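Local coordinates for protein probable cobalt-precorrin-6B C(15)-methyltransferase (decarboxylating) (Methanothermobacter thermautotrophicus, PDB 1L3I) that probably catalyses the S-adenosylmethionine-dependent methylation of cobalt-precorrin-6B at C-15 and its decarboxylation at C-12, giving cobalt-precorrin-7 on the anaerobic route to adenosylcobalamin, at residues I25-V36 with K125-T133. Residues are numbered along the deposited sequence; the frame is centred on the assembly and turned at random.
Sequences IMCLAEPGKNDV and KPGGRIIVT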
loop_
_atom_site.group_PDB
_atom_site.type_symbol
_atom_site.label_atom_id
_atom_site.label_comp_id
_atom_site.label_asym_id
_atom_site.label_seq_id
_atom_site.Cartn_x
_atom_site.Cartn_y
_atom_site.Cartn_z
ATOM N N ILE A 25 -14.543 -10.180 1.780
ATOM C CA ILE A 25 -15.979 -9.979 1.543
ATOM C C ILE A 25 -16.747 -11.057 2.318
ATOM O O ILE A 25 -17.766 -10.771 2.954
ATOM C CB ILE A 25 -16.346 -10.061 0.046
ATOM C CG1 ILE A 25 -15.705 -8.898 -0.726
ATOM C CG2 ILE A 25 -17.867 -10.069 -0.124
ATOM C CD1 ILE A 25 -15.982 -8.919 -2.208
HETATM N N MSE A 26 -16.239 -12.290 2.285
HETATM C CA MSE A 26 -16.877 -13.398 2.990
HETATM C C MSE A 26 -16.800 -13.219 4.518
HETATM O O MSE A 26 -17.756 -13.544 5.225
HETATM C CB MSE A 26 -16.272 -14.745 2.571
HETATM C CG MSE A 26 -16.517 -15.111 1.103
HETATM SE SE MSE A 26 -18.418 -15.029 0.514
HETATM C CE MSE A 26 -18.932 -16.779 1.036
ATOM N N CYS A 27 -15.674 -12.694 5.013
ATOM C CA CYS A 27 -15.506 -12.468 6.452
ATOM C C CYS A 27 -16.491 -11.423 6.949
ATOM O O CYS A 27 -17.059 -11.556 8.035
ATOM C CB CYS A 27 -14.079 -12.038 6.784
ATOM S SG CYS A 27 -12.924 -13.439 6.761
ATOM N N LEU A 28 -16.679 -10.392 6.130
ATOM C CA LEU A 28 -17.597 -9.306 6.440
ATOM C C LEU A 28 -19.055 -9.738 6.257
ATOM O O LEU A 28 -19.937 -9.318 7.019
ATOM C CB LEU A 28 -17.284 -8.088 5.555
ATOM C CG LEU A 28 -15.933 -7.398 5.756
ATOM C CD1 LEU A 28 -15.684 -6.362 4.670
ATOM C CD2 LEU A 28 -15.860 -6.750 7.143
ATOM N N ALA A 29 -19.303 -10.582 5.254
ATOM C CA ALA A 29 -20.647 -11.068 4.966
ATOM C C ALA A 29 -21.146 -12.096 5.995
ATOM O O ALA A 29 -22.338 -12.144 6.280
ATOM C CB ALA A 29 -20.706 -11.644 3.548
ATOM N N GLU A 30 -20.235 -12.912 6.534
ATOM C CA GLU A 30 -20.587 -13.943 7.511
ATOM C C GLU A 30 -21.730 -14.796 6.961
ATOM O O GLU A 30 -22.832 -14.825 7.522
ATOM C CB GLU A 30 -21.022 -13.306 8.828
ATOM C CG GLU A 30 -20.069 -12.257 9.355
ATOM C CD GLU A 30 -20.600 -11.588 10.605
ATOM O OE1 GLU A 30 -21.494 -10.714 10.478
ATOM O OE2 GLU A 30 -20.132 -11.954 11.713
ATOM N N PRO A 31 -21.478 -15.514 5.860
ATOM C CA PRO A 31 -22.480 -16.369 5.219
ATOM C C PRO A 31 -23.024 -17.482 6.113
ATOM O O PRO A 31 -22.258 -18.228 6.720
ATOM C CB PRO A 31 -21.724 -16.959 4.024
ATOM C CG PRO A 31 -20.623 -15.966 3.784
ATOM C CD PRO A 31 -20.183 -15.630 5.174
ATOM N N GLY A 32 -24.350 -17.585 6.164
ATOM C CA GLY A 32 -25.002 -18.614 6.954
ATOM C C GLY A 32 -25.805 -19.512 6.024
ATOM O O GLY A 32 -26.342 -19.042 5.021
ATOM N N LYS A 33 -25.925 -20.787 6.379
ATOM C CA LYS A 33 -26.658 -21.731 5.553
ATOM C C LYS A 33 -28.129 -21.430 5.315
ATOM O O LYS A 33 -28.743 -22.016 4.433
ATOM C CB LYS A 33 -26.486 -23.139 6.103
ATOM C CG LYS A 33 -25.099 -23.729 5.835
ATOM C CD LYS A 33 -25.042 -25.163 6.342
ATOM C CE LYS A 33 -23.769 -25.889 5.896
ATOM N NZ LYS A 33 -23.958 -27.368 6.035
ATOM N N ASN A 34 -28.703 -20.522 6.090
ATOM C CA ASN A 34 -30.112 -20.159 5.926
ATOM C C ASN A 34 -30.248 -18.743 5.388
ATOM O O ASN A 34 -31.326 -18.151 5.447
ATOM C CB ASN A 34 -30.867 -20.244 7.260
ATOM C CG ASN A 34 -30.870 -21.645 7.840
ATOM O OD1 ASN A 34 -30.677 -22.638 7.122
ATOM N ND2 ASN A 34 -31.064 -21.734 9.157
ATOM N N ASP A 35 -29.143 -18.202 4.883
ATOM C CA ASP A 35 -29.139 -16.851 4.347
ATOM C C ASP A 35 -29.506 -16.808 2.885
ATOM O O ASP A 35 -29.223 -17.740 2.128
ATOM C CB ASP A 35 -27.767 -16.199 4.533
ATOM C CG ASP A 35 -27.530 -15.717 5.949
ATOM O OD1 ASP A 35 -28.529 -15.470 6.659
ATOM O OD2 ASP A 35 -26.346 -15.566 6.352
ATOM N N VAL A 36 -30.133 -15.705 2.503
ATOM C CA VAL A 36 -30.538 -15.458 1.127
ATOM C C VAL A 36 -29.647 -14.288 0.717
ATOM O O VAL A 36 -29.664 -13.244 1.364
ATOM C CB VAL A 36 -32.025 -15.036 1.028
ATOM C CG1 VAL A 36 -32.383 -14.689 -0.416
ATOM C CG2 VAL A 36 -32.920 -16.140 1.546
ATOM N N LYS A 125 -33.307 -7.935 5.294
ATOM C CA LYS A 125 -33.827 -8.554 6.493
ATOM C C LYS A 125 -33.073 -8.003 7.727
ATOM O O LYS A 125 -31.969 -7.451 7.610
ATOM C CB LYS A 125 -33.661 -10.069 6.419
ATOM C CG LYS A 125 -34.712 -10.767 5.616
ATOM C CD LYS A 125 -34.403 -12.244 5.558
ATOM C CE LYS A 125 -35.499 -12.994 4.810
ATOM N NZ LYS A 125 -35.063 -14.378 4.416
ATOM N N PRO A 126 -33.689 -8.087 8.920
ATOM C CA PRO A 126 -33.001 -7.580 10.108
ATOM C C PRO A 126 -31.674 -8.294 10.279
ATOM O O PRO A 126 -31.574 -9.499 10.056
ATOM C CB PRO A 126 -33.975 -7.919 11.234
ATOM C CG PRO A 126 -35.316 -7.760 10.552
ATOM C CD PRO A 126 -35.080 -8.481 9.240
ATOM N N GLY A 127 -30.648 -7.544 10.645
ATOM C CA GLY A 127 -29.343 -8.151 10.828
ATOM C C GLY A 127 -28.630 -8.431 9.508
ATOM O O GLY A 127 -27.631 -9.149 9.475
ATOM N N GLY A 128 -29.191 -7.917 8.414
ATOM C CA GLY A 128 -28.606 -8.092 7.094
ATOM C C GLY A 128 -27.341 -7.262 6.904
ATOM O O GLY A 128 -27.141 -6.247 7.566
ATOM N N ARG A 129 -26.492 -7.693 5.976
ATOM C CA ARG A 129 -25.237 -7.019 5.697
ATOM C C ARG A 129 -25.156 -6.577 4.248
ATOM O O ARG A 129 -25.559 -7.305 3.349
ATOM C CB ARG A 129 -24.072 -7.972 5.983
ATOM C CG ARG A 129 -23.851 -8.341 7.454
ATOM C CD ARG A 129 -23.886 -9.850 7.667
ATOM N NE ARG A 129 -25.246 -10.321 7.888
ATOM C CZ ARG A 129 -25.689 -11.552 7.636
ATOM N NH1 ARG A 129 -24.888 -12.488 7.134
ATOM N NH2 ARG A 129 -26.948 -11.855 7.896
ATOM N N ILE A 130 -24.637 -5.371 4.031
ATOM C CA ILE A 130 -24.444 -4.835 2.687
ATOM C C ILE A 130 -22.944 -4.567 2.540
ATOM O O ILE A 130 -22.311 -4.032 3.448
ATOM C CB ILE A 130 -25.196 -3.503 2.464
ATOM C CG1 ILE A 130 -26.698 -3.669 2.753
ATOM C CG2 ILE A 130 -24.954 -2.992 1.043
ATOM C CD1 ILE A 130 -27.468 -2.374 2.621
ATOM N N ILE A 131 -22.370 -4.977 1.411
ATOM C CA ILE A 131 -20.945 -4.777 1.134
ATOM C C ILE A 131 -20.800 -4.312 -0.307
ATOM O O ILE A 131 -21.276 -4.959 -1.226
ATOM C CB ILE A 131 -20.129 -6.089 1.348
ATOM C CG1 ILE A 131 -20.250 -6.559 2.799
ATOM C CG2 ILE A 131 -18.650 -5.863 0.996
ATOM C CD1 ILE A 131 -20.361 -8.031 2.931
ATOM N N VAL A 132 -20.218 -3.144 -0.491
ATOM C CA VAL A 132 -20.028 -2.593 -1.813
ATOM C C VAL A 132 -18.540 -2.646 -2.108
ATOM O O VAL A 132 -17.733 -2.214 -1.293
ATOM C CB VAL A 132 -20.504 -1.105 -1.894
ATOM C CG1 VAL A 132 -20.305 -0.569 -3.313
ATOM C CG2 VAL A 132 -21.976 -0.971 -1.463
ATOM N N THR A 133 -18.187 -3.214 -3.254
ATOM C CA THR A 133 -16.803 -3.328 -3.693
ATOM C C THR A 133 -16.552 -2.139 -4.598
ATOM O O THR A 133 -17.163 -2.037 -5.663
ATOM C CB THR A 133 -16.609 -4.609 -4.514
ATOM O OG1 THR A 133 -17.162 -5.714 -3.792
ATOM C CG2 THR A 133 -15.136 -4.865 -4.745
HETATM O O HOH W 1 -28.149 -14.351 8.823
#
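In the Rossmann-like methyltransferase domain, the last turn of helix 19-29 (residues 25-29) runs nearly antiparallel to strand residues 128-133 (156° between their directions), and Arg-129 reaches from the strand to the last carbonyl of the helix. Its NH1 donates to Ala-29 O at 2.7 Å, almost straight along the C=O axis and within the guanidinium plane. Glu-30, with positive phi, takes the chain out of the helix just beyond. The same NH1 makes a long, weak salt bridge at 3.5 Å to Asp-35 OD2, which also lies at the guanidinium edge; the carboxylate is turned 55° from that plane. A water accepts from Arg-129 NH2 and donates to Asp-35 OD1, bridging the pair a second time. Bends at chi2 (124°) and chi3 fold the arginine back toward the turn that leads into its strand, where NE and NH2 grip Gly-127 O side-on, NE at 3.1 Å; bonded on both flanks, the guanidinium is fixed in rotation. A leucine in its place would probably leave Ala-29 O and Asp-35 without these partners and the loop after the helix less firmly tied to the strand. Farther along the strand the contact turns mostly apolar. Ile-131 pushes CD1 against the last helical turn, 3.7 Å from Ala-29 CB and 4.0 Å from Leu-28 CB. Beyond it, the Ile-25 CD1 methyl meets the hydroxyl oxygen Thr-133 OG1 at 3.8 Å. Ile-103 and Val-105 of strand 101-106 and Leu-181 of strand 170-183 continue this apolar layer, while the far side of the helix meets a second subunit through a disulfide from Cys-27 to its Cys-23. Bound S-adenosylhomocysteine lies about 6 Å from the Thr-133 side chain. A helix layered on the sheet next to the cofactor pocket is characteristic of the class I methyltransferase fold.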